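Local coordinates for protein putative peptidase (Chlamydophila abortus, PDB 3CE2) that probably acts as a zinc-dependent oligopeptidase of the peptidase M3B family, cleaving a variety of small bioactive peptides, at residues G196-S201 / H206-A211; S186-S191 / R240-N245. All coordinates share one frame; numbering follows the deposited sequence.

Contact 1 of 2, residues G196-S201 / H206-A211. With ZN (zinc ion), chain C.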
loop_
_atom_site.group_PDB
_atom_site.type_symbol
_atom_site.label_atom_id
_atom_site.label_comp_id
_atom_site.label_asym_id
_atom_site.label_seq_id
_atom_site.Cartn_x
_atom_site.Cartn_y
_atom_site.Cartn_z
ATOM N N GLY A 196 21.884 -19.324 -7.164
ATOM C CA GLY A 196 23.326 -19.515 -7.240
ATOM C C GLY A 196 23.987 -19.112 -5.934
ATOM O O GLY A 196 23.368 -19.192 -4.869
ATOM N N GLN A 197 25.239 -18.662 -6.025
ATOM C CA GLN A 197 26.027 -18.307 -4.842
ATOM C C GLN A 197 26.683 -16.946 -4.900
ATOM O O GLN A 197 27.346 -16.594 -5.875
ATOM C CB GLN A 197 27.138 -19.322 -4.632
ATOM C CG GLN A 197 26.861 -20.320 -3.535
ATOM C CD GLN A 197 27.544 -21.644 -3.812
ATOM O OE1 GLN A 197 27.923 -22.370 -2.890
ATOM N NE2 GLN A 197 27.716 -21.961 -5.100
ATOM N N ALA A 198 26.528 -16.197 -3.824
ATOM C CA ALA A 198 27.313 -14.998 -3.637
ATOM C C ALA A 198 28.678 -15.343 -3.021
ATOM O O ALA A 198 28.880 -16.462 -2.542
ATOM C CB ALA A 198 26.569 -14.026 -2.765
ATOM N N THR A 199 29.601 -14.374 -3.037
ATOM C CA THR A 199 30.916 -14.497 -2.407
ATOM C C THR A 199 31.317 -13.204 -1.692
ATOM O O THR A 199 31.111 -12.111 -2.219
ATOM C CB THR A 199 31.976 -14.788 -3.457
ATOM O OG1 THR A 199 31.437 -15.702 -4.416
ATOM C CG2 THR A 199 33.202 -15.392 -2.812
ATOM N N ASP A 200 31.912 -13.319 -0.509
ATOM C CA ASP A 200 32.432 -12.135 0.161
ATOM C C ASP A 200 33.893 -11.869 -0.188
ATOM O O ASP A 200 34.473 -12.557 -1.046
ATOM C CB ASP A 200 32.165 -12.145 1.677
ATOM C CG ASP A 200 32.886 -13.275 2.419
ATOM O OD1 ASP A 200 33.802 -13.931 1.843
ATOM O OD2 ASP A 200 32.512 -13.491 3.601
ATOM N N SER A 201 34.476 -10.848 0.434
ATOM C CA SER A 201 35.858 -10.481 0.131
ATOM C C SER A 201 36.807 -11.589 0.509
ATOM O O SER A 201 37.747 -11.875 -0.227
ATOM C CB SER A 201 36.267 -9.212 0.854
ATOM O OG SER A 201 35.687 -8.100 0.216
ATOM N N HIS A 206 28.151 -17.483 0.029
ATOM C CA HIS A 206 26.896 -17.358 0.737
ATOM C C HIS A 206 25.836 -17.742 -0.287
ATOM O O HIS A 206 25.706 -17.079 -1.313
ATOM C CB HIS A 206 26.695 -15.909 1.195
ATOM C CG HIS A 206 27.746 -15.413 2.142
ATOM N ND1 HIS A 206 29.094 -15.617 1.939
ATOM C CD2 HIS A 206 27.645 -14.700 3.291
ATOM C CE1 HIS A 206 29.777 -15.068 2.931
ATOM N NE2 HIS A 206 28.922 -14.501 3.763
ATOM N N PRO A 207 25.111 -18.846 -0.053
ATOM C CA PRO A 207 24.087 -19.238 -1.025
ATOM C C PRO A 207 22.868 -18.323 -0.943
ATOM O O PRO A 207 22.665 -17.647 0.068
ATOM C CB PRO A 207 23.753 -20.684 -0.626
ATOM C CG PRO A 207 24.892 -21.096 0.322
ATOM C CD PRO A 207 25.213 -19.820 1.041
ATOM N N LEU A 208 22.079 -18.296 -2.015
ATOM C CA LEU A 208 21.126 -17.208 -2.240
ATOM C C LEU A 208 19.679 -17.607 -2.146
ATOM O O LEU A 208 19.310 -18.773 -2.352
ATOM C CB LEU A 208 21.361 -16.567 -3.612
ATOM C CG LEU A 208 22.632 -15.726 -3.724
ATOM C CD1 LEU A 208 23.071 -15.591 -5.156
ATOM C CD2 LEU A 208 22.377 -14.386 -3.083
ATOM N N SER A 209 18.867 -16.603 -1.857
ATOM C CA SER A 209 17.445 -16.748 -1.776
ATOM C C SER A 209 16.894 -15.342 -1.949
ATOM O O SER A 209 17.636 -14.376 -1.859
ATOM C CB SER A 209 17.057 -17.291 -0.405
ATOM O OG SER A 209 16.753 -16.223 0.475
ATOM N N HIS A 210 15.604 -15.199 -2.184
ATOM C CA HIS A 210 15.073 -13.857 -2.273
ATOM C C HIS A 210 15.380 -13.046 -1.021
ATOM O O HIS A 210 15.864 -11.913 -1.115
ATOM C CB HIS A 210 13.583 -13.857 -2.633
ATOM C CG HIS A 210 13.340 -14.166 -4.077
ATOM N ND1 HIS A 210 12.334 -15.002 -4.509
ATOM C CD2 HIS A 210 14.012 -13.779 -5.190
ATOM C CE1 HIS A 210 12.380 -15.098 -5.827
ATOM N NE2 HIS A 210 13.393 -14.371 -6.263
ATOM N N ALA A 211 15.157 -13.640 0.148
ATOM C CA ALA A 211 15.388 -12.918 1.399
ATOM C C ALA A 211 16.873 -12.643 1.648
ATOM O O ALA A 211 17.224 -11.572 2.139
ATOM C CB ALA A 211 14.752 -13.627 2.573
HETATM ZN ZN ZN C . 28.402 -12.962 5.569
#
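His206 holds CG anti to its carbonyl carbon and beside the backbone N (chi1 -61°), while Asp200 carries its carboxylate between backbone N and carbonyl carbon (chi1 65°); together these torsions bring OD2 of Asp200 to the edge of the imidazole, near its plane and 3.2 Å from CE1 of His206. The two side chains cross at about a right angle, with carboxylate and ring planes 65° apart. The Asp200 carboxylate is also tied down on its own side of the turn, where OD1 accepts a hydrogen bond from Gly203 N. NE2 of His206 binds a zinc ion at 2.4 Å, while ND1 of the same ring is weakly hydrogen-bonded to Asn204 O, which helps fix the rotation of the imidazole.

His206 lies in a two-stranded antiparallel beta hairpin, strands 197-199 and 205-207, at the periphery of a largely helical peptidase. Ala198 and His206 are its hydrogen-bonded pair: Ala198 N donates to His206 O at 2.8 Å, and His206 N returns a bond to Ala198 O at 2.9 Å. Gln197 and Pro207 make the adjoining non-hydrogen-bonded pair on the other face, CG of Gln197 lying 3.9 Å from CA of Pro207. A weak bond from Leu208 N to Gly196 O (3.3 Å) follows just beyond the paired residues. The isobutyl group of Leu208 lies against the backbone of Gly196, with CD2 4.2 Å from CB of Ala198, and both side chains also touch helix 222-237, Ala198 on Thr227 and Leu208 on Ser228 and Ala231.

Contact 2 of 2, residues S186-S191 / R240-N245. With ZN (zinc ion), chain F.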
loop_
_atom_site.group_PDB
_atom_site.type_symbol
_atom_site.label_atom_id
_atom_site.label_comp_id
_atom_site.label_asym_id
_atom_site.label_seq_id
_atom_site.Cartn_x
_atom_site.Cartn_y
_atom_site.Cartn_z
ATOM N N SER A 186 5.279 -17.700 -10.655
ATOM C CA SER A 186 5.684 -17.884 -9.255
ATOM C C SER A 186 6.427 -19.159 -9.027
ATOM O O SER A 186 7.418 -19.172 -8.295
ATOM C CB SER A 186 4.513 -17.809 -8.285
ATOM O OG SER A 186 3.858 -16.573 -8.450
ATOM N N SER A 187 5.959 -20.245 -9.633
ATOM C CA SER A 187 6.640 -21.506 -9.413
ATOM C C SER A 187 8.076 -21.400 -9.932
ATOM O O SER A 187 8.995 -21.926 -9.306
ATOM C CB SER A 187 5.889 -22.696 -10.023
ATOM O OG SER A 187 5.132 -22.293 -11.142
ATOM N N LEU A 188 8.284 -20.697 -11.048
ATOM C CA LEU A 188 9.655 -20.537 -11.580
ATOM C C LEU A 188 10.494 -19.615 -10.717
ATOM O O LEU A 188 11.621 -19.945 -10.321
ATOM C CB LEU A 188 9.649 -19.971 -12.983
ATOM C CG LEU A 188 9.192 -20.941 -14.048
ATOM C CD1 LEU A 188 8.851 -20.133 -15.277
ATOM C CD2 LEU A 188 10.248 -21.944 -14.353
ATOM N N SER A 189 9.927 -18.454 -10.434
ATOM C CA SER A 189 10.661 -17.413 -9.773
ATOM C C SER A 189 10.961 -17.774 -8.333
ATOM O O SER A 189 12.082 -17.631 -7.881
ATOM C CB SER A 189 9.874 -16.124 -9.804
ATOM O OG SER A 189 10.716 -15.113 -9.330
ATOM N N ASP A 190 9.958 -18.262 -7.617
ATOM C CA ASP A 190 10.097 -18.512 -6.198
ATOM C C ASP A 190 10.598 -19.901 -5.842
ATOM O O ASP A 190 11.186 -20.069 -4.778
ATOM C CB ASP A 190 8.778 -18.227 -5.490
ATOM C CG ASP A 190 8.321 -16.791 -5.698
ATOM O OD1 ASP A 190 9.183 -15.925 -6.000
ATOM O OD2 ASP A 190 7.106 -16.527 -5.594
ATOM N N SER A 191 10.400 -20.888 -6.717
ATOM C CA SER A 191 10.664 -22.283 -6.328
ATOM C C SER A 191 11.635 -23.057 -7.181
ATOM O O SER A 191 12.536 -23.682 -6.646
ATOM C CB SER A 191 9.371 -23.108 -6.221
ATOM O OG SER A 191 8.479 -22.548 -5.272
ATOM N N ARG A 240 14.952 -16.120 -19.675
ATOM C CA ARG A 240 14.458 -14.881 -20.251
ATOM C C ARG A 240 13.345 -15.052 -21.295
ATOM O O ARG A 240 12.401 -14.271 -21.306
ATOM C CB ARG A 240 15.620 -14.031 -20.775
ATOM C CG ARG A 240 16.377 -14.626 -21.953
ATOM C CD ARG A 240 17.644 -13.811 -22.283
ATOM N NE ARG A 240 18.411 -14.393 -23.390
ATOM C CZ ARG A 240 19.220 -15.447 -23.272
ATOM N NH1 ARG A 240 19.380 -16.046 -22.094
ATOM N NH2 ARG A 240 19.863 -15.908 -24.337
ATOM N N HIS A 241 13.400 -16.076 -22.139
ATOM C CA HIS A 241 12.337 -16.257 -23.140
ATOM C C HIS A 241 11.021 -16.646 -22.498
ATOM O O HIS A 241 9.944 -16.195 -22.925
ATOM C CB HIS A 241 12.750 -17.278 -24.186
ATOM C CG HIS A 241 14.055 -16.947 -24.823
ATOM N ND1 HIS A 241 15.248 -17.521 -24.419
ATOM C CD2 HIS A 241 14.369 -16.037 -25.777
ATOM C CE1 HIS A 241 16.238 -16.996 -25.121
ATOM N NE2 HIS A 241 15.732 -16.094 -25.952
ATOM N N THR A 242 11.119 -17.445 -21.439
ATOM C CA THR A 242 9.947 -17.940 -20.747
ATOM C C THR A 242 9.291 -16.830 -19.925
ATOM O O THR A 242 8.075 -16.640 -19.930
ATOM C CB THR A 242 10.341 -19.116 -19.868
ATOM O OG1 THR A 242 10.695 -20.213 -20.728
ATOM C CG2 THR A 242 9.186 -19.511 -18.897
ATOM N N PHE A 243 10.100 -16.057 -19.236
ATOM C CA PHE A 243 9.545 -14.928 -18.544
ATOM C C PHE A 243 8.919 -13.925 -19.511
ATOM O O PHE A 243 7.875 -13.361 -19.207
ATOM C CB PHE A 243 10.613 -14.288 -17.707
ATOM C CG PHE A 243 10.901 -15.027 -16.453
ATOM C CD1 PHE A 243 9.908 -15.188 -15.494
ATOM C CD2 PHE A 243 12.183 -15.529 -16.197
ATOM C CE1 PHE A 243 10.189 -15.852 -14.294
ATOM C CE2 PHE A 243 12.475 -16.173 -15.008
ATOM C CZ PHE A 243 11.477 -16.341 -14.052
ATOM N N ALA A 244 9.531 -13.713 -20.674
ATOM C CA ALA A 244 8.916 -12.857 -21.709
ATOM C C ALA A 244 7.594 -13.428 -22.145
ATOM O O ALA A 244 6.607 -12.705 -22.242
ATOM C CB ALA A 244 9.806 -12.698 -22.915
ATOM N N ASN A 245 7.554 -14.719 -22.427
ATOM C CA ASN A 245 6.272 -15.307 -22.811
ATOM C C ASN A 245 5.218 -15.061 -21.760
ATOM O O ASN A 245 4.082 -14.681 -22.068
ATOM C CB ASN A 245 6.396 -16.812 -23.014
ATOM C CG ASN A 245 7.013 -17.150 -24.323
ATOM O OD1 ASN A 245 6.874 -16.404 -25.276
ATOM N ND2 ASN A 245 7.718 -18.263 -24.382
HETATM ZN ZN ZN F . 16.643 -14.341 -27.628
HETATM O O HOH W 1 18.981 -14.245 -27.453
HETATM O O HOH W 2 14.846 -15.606 -28.564
HETATM O O HOH W 3 15.376 -12.418 -27.414
#
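The Phe243 ring presents its CZ end to helix 186-191: Ser189 N lies at the ring edge, near its plane, 4.5 Å from CZ, and CB of Leu188 approaches CZ obliquely at 4.2 Å. The ring also meets that of Tyr236, with their planes at about 35°. This is a sparse helix-helix packing between helix 180-192 and the start of helix 240-260, in the alpha-helical framework of an M3-family peptidase. The axes of the short segments come no closer than 11.6 Å and run at 134° between their N-to-C directions, so side chains must span the gap, and no hydrogen bond crosses it.

Within helix 240-260, Arg240 and His241 lie against each other beside the zinc ion. CE1 of His241 lies over one face of the Arg240 guanidinium, offset toward its rim, and CG of Arg240 lies over one face of the imidazole, likewise offset. The metal sits at the edge of the His241 ring, in its plane, bound by NE2 at 2.6 Å and by three waters; one of these waters also lies at the guanidinium edge. Arg240 NH1 is hydrogen-bonded to His237 O.

Ile193 touches both Leu188 and Phe243, extending the apolar patch beyond the two segments. Beside it, the buried Ser189 has its hydroxyl hydrogen-bonded to Tyr236 OH, so Tyr236 serves both the polar group of one helix and the ring of the other. Leu188 and Thr242 cross at about a right angle. With CG2 anti to the backbone N, the Thr242 methyl is placed where it meets the leucine, CG2 of Thr242 lying 3.7 Å from CD1 of Leu188.

Contact 1 is nested in the chain loop that contact 2 closes: helix 180-192 leads into strand 197-199, the hairpin returns through strand 205-207, and helices 210-217 and 222-237 follow before helix 240-260 comes back against helix 180-192. The centres of the two contacts lie about 20 Å apart, on the same side of the chain's centre. They touch through His210 at the start of helix 210-217, whose CE1 is 3.3 Å from Ser189 O. Tyr236, the partner of Ser189, is also hydrogen-bonded to His210 NE2. Hairpin and helices thus pack together away from the chain's centre, and their zinc-binding histidines, His206 and His241, are distinct from the HExxH zinc site of His402, His406 and Glu430.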